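Local coordinates for protein serine protease inhibitor 2 (Anopheles gambiae, PDB 3PZF) that inhibits the clip-domain serine proteases CLIPB9, CLIPB10 and CLIPB4 and so restrains the melanization response in mosquito hemolymph, at residues F34-N40 and A389-P395; T110-D116 and M135-Y141; P202-T206 and A370-F374. All coordinates share one frame. Residues are numbered along the deposited sequence.

Contact 1: F34-N40 and A389-P395; sequences FKNHNSN and AGKIENP
K391 ties the end of helix 24-35 and the loop after it to strand 386-392. F34 lies near the end of that helix; the chain then loops through H37 to an extended N40, whose CA lies 4.7 Å from that of I392. Residues 389-392 form an extended strand, 393-395 a loop. Polar contacts centre on K391 (chi1 p, then all t): NZ donates to F34 O in the helix (3.1 Å) and to H37 O in the following loop (2.8 Å), and forms a salt bridge with E393 OE2 at 3.0 Å. Strand 386-392 is strand 5 of serpin sheet B, between strand 374-380 and the short strand 41-43, antiparallel to both. The N40 amide (chi1 m) closes the other end: OD1 accepts from E393 N (2.8 Å) and N394 N (3.0 Å), while ND2 donates to N394 O (3.0 Å). Among apolar contacts, the F34 ring (chi1 m) offers a face to K391, a CH-pi contact with CG 4.0 Å from the centroid.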
loop_
_atom_site.group_PDB
_atom_site.type_symbol
_atom_site.label_atom_id
_atom_site.label_comp_id
_atom_site.label_asym_id
_atom_site.label_seq_id
_atom_site.Cartn_x
_atom_site.Cartn_y
_atom_site.Cartn_z
ATOM N N PHE A 34 6.350 -6.915 7.032
ATOM C CA PHE A 34 7.228 -7.855 6.318
ATOM C C PHE A 34 7.905 -8.843 7.277
ATOM O O PHE A 34 8.027 -10.037 6.977
ATOM C CB PHE A 34 8.318 -7.106 5.530
ATOM C CG PHE A 34 7.829 -6.396 4.280
ATOM C CD1 PHE A 34 6.480 -6.321 3.947
ATOM C CD2 PHE A 34 8.759 -5.799 3.430
ATOM C CE1 PHE A 34 6.058 -5.637 2.790
ATOM C CE2 PHE A 34 8.344 -5.116 2.283
ATOM C CZ PHE A 34 7.009 -5.033 1.955
ATOM N N LYS A 35 8.348 -8.342 8.427
ATOM C CA LYS A 35 9.065 -9.162 9.413
ATOM C C LYS A 35 8.188 -10.259 9.997
ATOM O O LYS A 35 8.694 -11.232 10.560
ATOM C CB LYS A 35 9.585 -8.286 10.558
ATOM C CG LYS A 35 10.858 -7.504 10.226
ATOM N N ASN A 36 6.869 -10.105 9.871
ATOM C CA ASN A 36 5.936 -11.075 10.446
ATOM C C ASN A 36 5.235 -11.987 9.424
ATOM O O ASN A 36 4.371 -12.788 9.785
ATOM C CB ASN A 36 4.887 -10.328 11.291
ATOM C CG ASN A 36 5.417 -9.953 12.661
ATOM O OD1 ASN A 36 5.294 -10.724 13.616
ATOM N ND2 ASN A 36 6.043 -8.782 12.759
ATOM N N HIS A 37 5.583 -11.863 8.148
ATOM C CA HIS A 37 4.991 -12.729 7.127
ATOM C C HIS A 37 6.078 -13.313 6.243
ATOM O O HIS A 37 6.849 -12.564 5.663
ATOM C CB HIS A 37 3.987 -11.952 6.270
ATOM C CG HIS A 37 2.721 -11.612 6.993
ATOM N ND1 HIS A 37 2.621 -10.535 7.849
ATOM C CD2 HIS A 37 1.509 -12.218 7.010
ATOM C CE1 HIS A 37 1.405 -10.494 8.363
ATOM N NE2 HIS A 37 0.710 -11.508 7.873
ATOM N N ASN A 38 6.135 -14.643 6.147
ATOM C CA ASN A 38 7.134 -15.324 5.325
ATOM C C ASN A 38 6.581 -15.711 3.964
ATOM O O ASN A 38 6.769 -16.833 3.498
ATOM C CB ASN A 38 7.609 -16.611 6.022
ATOM C CG ASN A 38 8.309 -16.347 7.344
ATOM O OD1 ASN A 38 8.997 -15.338 7.510
ATOM N ND2 ASN A 38 8.143 -17.264 8.295
ATOM N N SER A 39 5.892 -14.781 3.338
ATOM C CA SER A 39 5.110 -15.041 2.141
ATOM C C SER A 39 5.217 -13.781 1.335
ATOM O O SER A 39 5.762 -12.822 1.843
ATOM C CB SER A 39 3.648 -15.251 2.520
ATOM O OG SER A 39 3.141 -14.133 3.270
ATOM N N ASN A 40 4.681 -13.751 0.114
ATOM C CA ASN A 40 4.546 -12.476 -0.592
ATOM C C ASN A 40 3.680 -11.560 0.237
ATOM O O ASN A 40 2.769 -12.011 0.929
ATOM C CB ASN A 40 3.912 -12.661 -1.977
ATOM C CG ASN A 40 4.682 -13.603 -2.850
ATOM O OD1 ASN A 40 5.882 -13.791 -2.661
ATOM N ND2 ASN A 40 4.016 -14.165 -3.848
ATOM N N ALA A 389 3.397 -1.071 -1.339
ATOM C CA ALA A 389 4.710 -1.590 -0.910
ATOM C C ALA A 389 4.563 -3.089 -0.752
ATOM O O ALA A 389 3.515 -3.570 -0.322
ATOM C CB ALA A 389 5.134 -0.988 0.407
ATOM N N GLY A 390 5.594 -3.858 -1.081
ATOM C CA GLY A 390 5.422 -5.304 -0.934
ATOM C C GLY A 390 6.745 -6.004 -1.064
ATOM O O GLY A 390 7.800 -5.369 -1.292
ATOM N N LYS A 391 6.707 -7.328 -0.922
ATOM C CA LYS A 391 7.899 -8.101 -1.202
ATOM C C LYS A 391 7.490 -9.396 -1.846
ATOM O O LYS A 391 6.363 -9.855 -1.704
ATOM C CB LYS A 391 8.687 -8.362 0.076
ATOM C CG LYS A 391 7.889 -9.118 1.117
ATOM C CD LYS A 391 8.782 -9.633 2.220
ATOM C CE LYS A 391 7.950 -10.478 3.197
ATOM N NZ LYS A 391 8.777 -11.183 4.195
ATOM N N ILE A 392 8.421 -9.953 -2.604
ATOM C CA ILE A 392 8.205 -11.232 -3.265
ATOM C C ILE A 392 9.107 -12.240 -2.587
ATOM O O ILE A 392 10.313 -12.080 -2.584
ATOM C CB ILE A 392 8.579 -11.112 -4.747
ATOM C CG1 ILE A 392 7.609 -10.157 -5.451
ATOM C CG2 ILE A 392 8.581 -12.480 -5.452
ATOM C CD1 ILE A 392 6.116 -10.569 -5.309
ATOM N N GLU A 393 8.517 -13.266 -1.980
ATOM C CA GLU A 393 9.279 -14.394 -1.442
ATOM C C GLU A 393 9.167 -15.638 -2.344
ATOM O O GLU A 393 10.044 -16.515 -2.336
ATOM C CB GLU A 393 8.722 -14.744 -0.057
ATOM C CG GLU A 393 8.928 -13.689 1.008
ATOM C CD GLU A 393 10.328 -13.684 1.588
ATOM O OE1 GLU A 393 11.228 -14.400 1.059
ATOM O OE2 GLU A 393 10.529 -12.947 2.575
ATOM N N ASN A 394 8.102 -15.704 -3.139
ATOM C CA ASN A 394 7.823 -16.882 -3.987
ATOM C C ASN A 394 6.838 -16.463 -5.067
ATOM O O ASN A 394 5.609 -16.520 -4.855
ATOM C CB ASN A 394 7.199 -17.994 -3.137
ATOM C CG ASN A 394 6.837 -19.261 -3.956
ATOM O OD1 ASN A 394 7.111 -19.355 -5.150
ATOM N ND2 ASN A 394 6.205 -20.221 -3.298
ATOM N N PRO A 395 7.356 -15.969 -6.199
ATOM C CA PRO A 395 6.450 -15.366 -7.175
ATOM C C PRO A 395 5.625 -16.398 -7.897
ATOM O O PRO A 395 6.165 -17.307 -8.518
ATOM C CB PRO A 395 7.380 -14.646 -8.142
ATOM C CG PRO A 395 8.693 -15.444 -8.074
ATOM C CD PRO A 395 8.769 -15.895 -6.612
#

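Contact 2: T110-D116 and M135-Y141; sequences TNFFVDD and MLEKVSY
Strands 110-115 and 135-139 are the two parallel strands of a beta-alpha-beta unit, their axes 4.5 Å apart at closest approach and crossing at -31°. N111 pairs with M135, and the register runs on to V114 with K138; M135 N to T110 O (3.0 Å) opens the alternating hydrogen bonds and V139 N to V114 O (2.9 Å) ends them. On one face L136 (chi1 m) wedges CD2 into the hollow between F112 and V114, 3.7 Å from F112 CB and 4.4 Å from V114 CG2, while K138, m throughout, curls over V114 so that NZ meets D116 O (3.2 Å) and also I118 O. On the other, V139 CG1 fills the space beside F113 CD1 (3.9 Å). Y141 (chi1 m) folds back, its ring edge against D115 CB and its OH donating to F113 O (2.7 Å); Y141 N reaches D115 OD1 (3.1 Å). Helix 122-132, the crossover, packs on F112 and L136, helix 144-158 on F113 and V139; strand 177-188 flanks strand 105-115 in serpin sheet A.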
loop_
_atom_site.group_PDB
_atom_site.type_symbol
_atom_site.label_atom_id
_atom_site.label_comp_id
_atom_site.label_asym_id
_atom_site.label_seq_id
_atom_site.Cartn_x
_atom_site.Cartn_y
_atom_site.Cartn_z
ATOM N N THR A 110 -12.419 3.321 0.940
ATOM C CA THR A 110 -12.393 3.212 2.388
ATOM C C THR A 110 -13.818 3.383 2.906
ATOM O O THR A 110 -14.526 4.303 2.490
ATOM C CB THR A 110 -11.493 4.337 3.013
ATOM O OG1 THR A 110 -10.171 4.279 2.480
ATOM C CG2 THR A 110 -11.427 4.220 4.551
ATOM N N ASN A 111 -14.232 2.498 3.809
ATOM C CA ASN A 111 -15.587 2.514 4.366
ATOM C C ASN A 111 -15.573 2.131 5.845
ATOM O O ASN A 111 -14.976 1.118 6.209
ATOM C CB ASN A 111 -16.465 1.495 3.606
ATOM C CG ASN A 111 -17.961 1.780 3.712
ATOM O OD1 ASN A 111 -18.446 2.334 4.703
ATOM N ND2 ASN A 111 -18.707 1.359 2.688
ATOM N N PHE A 112 -16.250 2.909 6.683
ATOM C CA PHE A 112 -16.619 2.440 8.017
ATOM C C PHE A 112 -17.963 1.711 7.901
ATOM O O PHE A 112 -18.927 2.279 7.414
ATOM C CB PHE A 112 -16.854 3.578 8.989
ATOM C CG PHE A 112 -15.625 4.361 9.371
ATOM C CD1 PHE A 112 -14.971 4.108 10.570
ATOM C CD2 PHE A 112 -15.191 5.420 8.583
ATOM C CE1 PHE A 112 -13.856 4.870 10.935
ATOM C CE2 PHE A 112 -14.107 6.194 8.970
ATOM C CZ PHE A 112 -13.449 5.919 10.150
ATOM N N PHE A 113 -18.017 0.465 8.347
ATOM C CA PHE A 113 -19.281 -0.282 8.426
ATOM C C PHE A 113 -19.738 -0.265 9.886
ATOM O O PHE A 113 -19.098 -0.856 10.758
ATOM C CB PHE A 113 -19.073 -1.711 7.904
ATOM C CG PHE A 113 -18.755 -1.780 6.423
ATOM C CD1 PHE A 113 -19.775 -1.697 5.488
ATOM C CD2 PHE A 113 -17.438 -1.881 5.963
ATOM C CE1 PHE A 113 -19.511 -1.745 4.142
ATOM C CE2 PHE A 113 -17.166 -1.932 4.606
ATOM C CZ PHE A 113 -18.197 -1.861 3.693
ATOM N N VAL A 114 -20.851 0.423 10.151
ATOM C CA VAL A 114 -21.205 0.823 11.496
ATOM C C VAL A 114 -22.468 0.087 11.871
ATOM O O VAL A 114 -23.372 -0.002 11.052
ATOM C CB VAL A 114 -21.442 2.353 11.553
ATOM C CG1 VAL A 114 -21.791 2.787 12.936
ATOM C CG2 VAL A 114 -20.167 3.114 11.068
ATOM N N ASP A 115 -22.517 -0.449 13.092
ATOM C CA ASP A 115 -23.685 -1.214 13.577
ATOM C C ASP A 115 -24.949 -0.349 13.604
ATOM O O ASP A 115 -24.864 0.880 13.705
ATOM C CB ASP A 115 -23.409 -1.795 14.977
ATOM C CG ASP A 115 -24.260 -3.036 15.291
ATOM O OD1 ASP A 115 -24.971 -3.542 14.402
ATOM O OD2 ASP A 115 -24.208 -3.523 16.438
ATOM N N ASP A 116 -26.117 -1.010 13.537
ATOM C CA ASP A 116 -27.421 -0.358 13.398
ATOM C C ASP A 116 -27.646 0.764 14.380
ATOM O O ASP A 116 -28.224 1.785 14.038
ATOM C CB ASP A 116 -28.566 -1.358 13.674
ATOM C CG ASP A 116 -28.766 -2.364 12.566
ATOM O OD1 ASP A 116 -28.602 -2.001 11.381
ATOM O OD2 ASP A 116 -29.111 -3.522 12.897
ATOM N N MET A 135 -16.292 6.686 3.050
ATOM C CA MET A 135 -17.723 6.729 3.343
ATOM C C MET A 135 -18.041 5.895 4.581
ATOM O O MET A 135 -17.169 5.193 5.098
ATOM C CB MET A 135 -18.519 6.228 2.141
ATOM C CG MET A 135 -18.419 7.153 0.939
ATOM S SD MET A 135 -19.531 6.731 -0.421
ATOM C CE MET A 135 -18.359 6.119 -1.641
ATOM N N LEU A 136 -19.279 6.028 5.060
ATOM C CA LEU A 136 -19.787 5.237 6.165
ATOM C C LEU A 136 -21.126 4.647 5.766
ATOM O O LEU A 136 -21.981 5.334 5.200
ATOM C CB LEU A 136 -19.959 6.103 7.419
ATOM C CG LEU A 136 -18.667 6.815 7.842
ATOM C CD1 LEU A 136 -18.601 8.252 7.291
ATOM C CD2 LEU A 136 -18.528 6.832 9.352
ATOM N N GLU A 137 -21.310 3.386 6.115
ATOM C CA GLU A 137 -22.534 2.646 5.797
ATOM C C GLU A 137 -23.028 1.896 7.027
ATOM O O GLU A 137 -22.227 1.388 7.800
ATOM C CB GLU A 137 -22.182 1.654 4.695
ATOM C CG GLU A 137 -23.335 0.917 4.068
ATOM C CD GLU A 137 -22.865 0.084 2.889
ATOM O OE1 GLU A 137 -23.393 -1.026 2.700
ATOM O OE2 GLU A 137 -21.957 0.546 2.159
ATOM N N LYS A 138 -24.345 1.796 7.192
ATOM C CA LYS A 138 -24.939 1.084 8.328
ATOM C C LYS A 138 -25.141 -0.386 7.974
ATOM O O LYS A 138 -25.596 -0.718 6.888
ATOM C CB LYS A 138 -26.294 1.693 8.716
ATOM C CG LYS A 138 -26.302 3.209 8.876
ATOM C CD LYS A 138 -25.246 3.702 9.870
ATOM C CE LYS A 138 -25.487 3.163 11.275
ATOM N NZ LYS A 138 -26.817 3.534 11.816
ATOM N N VAL A 139 -24.784 -1.261 8.900
ATOM C CA VAL A 139 -25.026 -2.685 8.758
ATOM C C VAL A 139 -25.519 -3.203 10.089
ATOM O O VAL A 139 -25.528 -2.475 11.077
ATOM C CB VAL A 139 -23.740 -3.438 8.398
ATOM C CG1 VAL A 139 -23.178 -2.933 7.067
ATOM C CG2 VAL A 139 -22.706 -3.277 9.508
ATOM N N SER A 140 -25.926 -4.471 10.115
ATOM C CA SER A 140 -26.373 -5.090 11.350
ATOM C C SER A 140 -25.468 -6.262 11.682
ATOM O O SER A 140 -25.553 -7.323 11.055
ATOM C CB SER A 140 -27.804 -5.592 11.209
ATOM O OG SER A 140 -28.208 -6.226 12.404
ATOM N N TYR A 141 -24.606 -6.087 12.679
ATOM C CA TYR A 141 -23.650 -7.146 13.027
ATOM C C TYR A 141 -24.356 -8.345 13.701
ATOM O O TYR A 141 -23.770 -9.426 13.840
ATOM C CB TYR A 141 -22.522 -6.593 13.902
ATOM C CG TYR A 141 -21.539 -5.736 13.116
ATOM C CD1 TYR A 141 -20.527 -6.332 12.369
ATOM C CD2 TYR A 141 -21.631 -4.342 13.099
ATOM C CE1 TYR A 141 -19.625 -5.571 11.644
ATOM C CE2 TYR A 141 -20.723 -3.566 12.351
ATOM C CZ TYR A 141 -19.726 -4.201 11.622
ATOM O OH TYR A 141 -18.784 -3.492 10.870
#

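Contact 3: P202-T206 and A370-F374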
loop_
_atom_site.group_PDB
_atom_site.type_symbol
_atom_site.label_atom_id
_atom_site.label_comp_id
_atom_site.label_asym_id
_atom_site.label_seq_id
_atom_site.Cartn_x
_atom_site.Cartn_y
_atom_site.Cartn_z
ATOM N N PRO A 202 14.583 -21.215 -12.484
ATOM C CA PRO A 202 14.563 -21.314 -11.015
ATOM C C PRO A 202 14.439 -19.952 -10.322
ATOM O O PRO A 202 14.808 -18.890 -10.894
ATOM C CB PRO A 202 15.925 -21.918 -10.688
ATOM C CG PRO A 202 16.293 -22.688 -11.940
ATOM C CD PRO A 202 15.800 -21.816 -13.052
ATOM N N PHE A 203 13.924 -19.989 -9.092
ATOM C CA PHE A 203 13.843 -18.800 -8.222
ATOM C C PHE A 203 14.402 -19.244 -6.879
ATOM O O PHE A 203 14.037 -20.309 -6.382
ATOM C CB PHE A 203 12.399 -18.322 -8.041
ATOM C CG PHE A 203 12.273 -17.109 -7.153
ATOM C CD1 PHE A 203 12.390 -15.832 -7.693
ATOM C CD2 PHE A 203 12.075 -17.246 -5.779
ATOM C CE1 PHE A 203 12.297 -14.693 -6.887
ATOM C CE2 PHE A 203 11.976 -16.118 -4.964
ATOM C CZ PHE A 203 12.094 -14.833 -5.528
ATOM N N TYR A 204 15.332 -18.479 -6.321
ATOM C CA TYR A 204 16.045 -18.932 -5.130
ATOM C C TYR A 204 15.491 -18.280 -3.895
ATOM O O TYR A 204 15.943 -17.214 -3.489
ATOM C CB TYR A 204 17.531 -18.658 -5.273
ATOM C CG TYR A 204 18.077 -19.396 -6.460
ATOM C CD1 TYR A 204 18.434 -20.742 -6.345
ATOM C CD2 TYR A 204 18.156 -18.799 -7.708
ATOM C CE1 TYR A 204 18.895 -21.459 -7.421
ATOM C CE2 TYR A 204 18.638 -19.526 -8.823
ATOM C CZ TYR A 204 18.993 -20.865 -8.658
ATOM O OH TYR A 204 19.471 -21.635 -9.715
ATOM N N GLY A 205 14.511 -18.929 -3.290
ATOM C CA GLY A 205 13.827 -18.363 -2.142
ATOM C C GLY A 205 14.706 -18.315 -0.902
ATOM O O GLY A 205 15.751 -18.984 -0.836
ATOM N N THR A 206 14.263 -17.520 0.073
ATOM C CA THR A 206 15.022 -17.230 1.292
ATOM C C THR A 206 15.312 -18.476 2.106
ATOM O O THR A 206 16.413 -18.647 2.618
ATOM C CB THR A 206 14.256 -16.257 2.217
ATOM O OG1 THR A 206 14.164 -14.963 1.599
ATOM C CG2 THR A 206 14.966 -16.141 3.559
ATOM N N ALA A 370 16.375 -10.482 -11.034
ATOM C CA ALA A 370 15.649 -10.713 -9.791
ATOM C C ALA A 370 15.174 -12.172 -9.687
ATOM O O ALA A 370 13.987 -12.439 -9.796
ATOM C CB ALA A 370 14.424 -9.760 -9.702
ATOM N N ASN A 371 16.104 -13.099 -9.501
ATOM C CA ASN A 371 15.731 -14.507 -9.302
ATOM C C ASN A 371 15.885 -14.921 -7.830
ATOM O O ASN A 371 16.112 -16.087 -7.520
ATOM C CB ASN A 371 16.556 -15.398 -10.227
ATOM C CG ASN A 371 18.031 -15.414 -9.860
ATOM O OD1 ASN A 371 18.499 -14.602 -9.057
ATOM N ND2 ASN A 371 18.780 -16.331 -10.478
ATOM N N ARG A 372 15.769 -13.945 -6.938
ATOM C CA ARG A 372 15.706 -14.197 -5.504
ATOM C C ARG A 372 14.797 -13.121 -4.885
ATOM O O ARG A 372 14.366 -12.236 -5.588
ATOM C CB ARG A 372 17.090 -14.175 -4.873
ATOM C CG ARG A 372 17.824 -12.914 -5.089
ATOM C CD ARG A 372 19.288 -13.038 -4.661
ATOM N NE ARG A 372 19.912 -11.775 -5.009
ATOM C CZ ARG A 372 20.535 -11.552 -6.157
ATOM N NH1 ARG A 372 20.702 -12.545 -7.033
ATOM N NH2 ARG A 372 21.016 -10.350 -6.416
ATOM N N PRO A 373 14.478 -13.233 -3.592
ATOM C CA PRO A 373 13.433 -12.339 -3.050
ATOM C C PRO A 373 13.809 -10.851 -3.129
ATOM O O PRO A 373 14.987 -10.484 -3.091
ATOM C CB PRO A 373 13.319 -12.780 -1.582
ATOM C CG PRO A 373 13.593 -14.273 -1.639
ATOM C CD PRO A 373 14.778 -14.343 -2.671
ATOM N N PHE A 374 12.797 -10.010 -3.280
ATOM C CA PHE A 374 13.047 -8.574 -3.421
ATOM C C PHE A 374 11.877 -7.791 -2.906
ATOM O O PHE A 374 10.808 -8.353 -2.659
ATOM C CB PHE A 374 13.314 -8.234 -4.898
ATOM C CG PHE A 374 12.200 -8.637 -5.848
ATOM C CD1 PHE A 374 12.236 -9.880 -6.503
ATOM C CD2 PHE A 374 11.154 -7.769 -6.125
ATOM C CE1 PHE A 374 11.259 -10.234 -7.395
ATOM C CE2 PHE A 374 10.153 -8.117 -7.025
ATOM C CZ PHE A 374 10.201 -9.382 -7.656
HETATM O O HOH W 1 17.079 -18.035 -12.320
#
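Segment 202-206 leaves strand 200-203 at F203 and stays largely extended through Y204 and G205. Segment 370-374 is the connection between strands 366-369 and 374-380, bending at N371 (phi/psi -105°/27°) before R372 and P373 extend again. Their CA atoms come closest at F203 with N371 and Y204 with R372, both 4.8 Å. Between these pairs runs the one direct hydrogen bond of the contact, from Y204 N to N371 O, 2.8 Å long and almost straight at 173°. A water extends the link, donating to P202 O (2.8 Å) and accepting from N371 ND2 (3.0 Å).

The side chain of F203, with chi1 t, slides beneath the bend, so that N371 O and R372 CA lie over one ring face; its CZ reaches P373 CD at 4.0 Å. Y204 (chi1 m) leans along N371 instead, with CE2 3.6 Å from ND2. P373 fits against the departing backbone: its CD approaches Y204 O at 3.2 Å, and its CG lies 3.4 Å from T206 OG1, a hydroxyl hydrogen-bonded to E393 OE1. The R372 CB touches Y204 O at 3.5 Å, while its guanidinium NE turns elsewhere, to P251 O.

In the serpin fold this is structural packing, joining the end of a sheet C strand to the connection that leads into sheet B. Y215 of strand 211-227, the neighbour of strand 200-203, packs on F203 and N371, and its hydroxyl hydrogen-bonds to P202 O. A370 and F374 face strands 244-251 and 277-295, while F374 pairs through its backbone with I392; the junction lies where the end of strand 200-203 meets the turn that leads into strand 374-380.

Contacts 1 and 3 form one continuous region, their centres 12 Å apart. F374 O accepts from I392 N (2.9 Å), T206 OG1 is 3.0 Å from E393 OE1 in a further hydrogen bond, and F203 CE2 packs 3.3 Å from E393 O; E393 thus serves both contacts. Contact 2 stands apart, about 31 Å from contact 1 and 42 Å from contact 3, centre to centre, on the opposite side of the chain's centre from contact 3. In sequence, contact 1 brackets the other two, joining the first helix to the C-terminal strand. The probable reactive bond, K359-F360, falls in the unmodelled residues 355-362, so its distance from the contacts cannot be given. The hinge motif L344-A348 includes strand 345-346, which pairs with strand 177-188, the neighbour of strand 105-115 in contact 2.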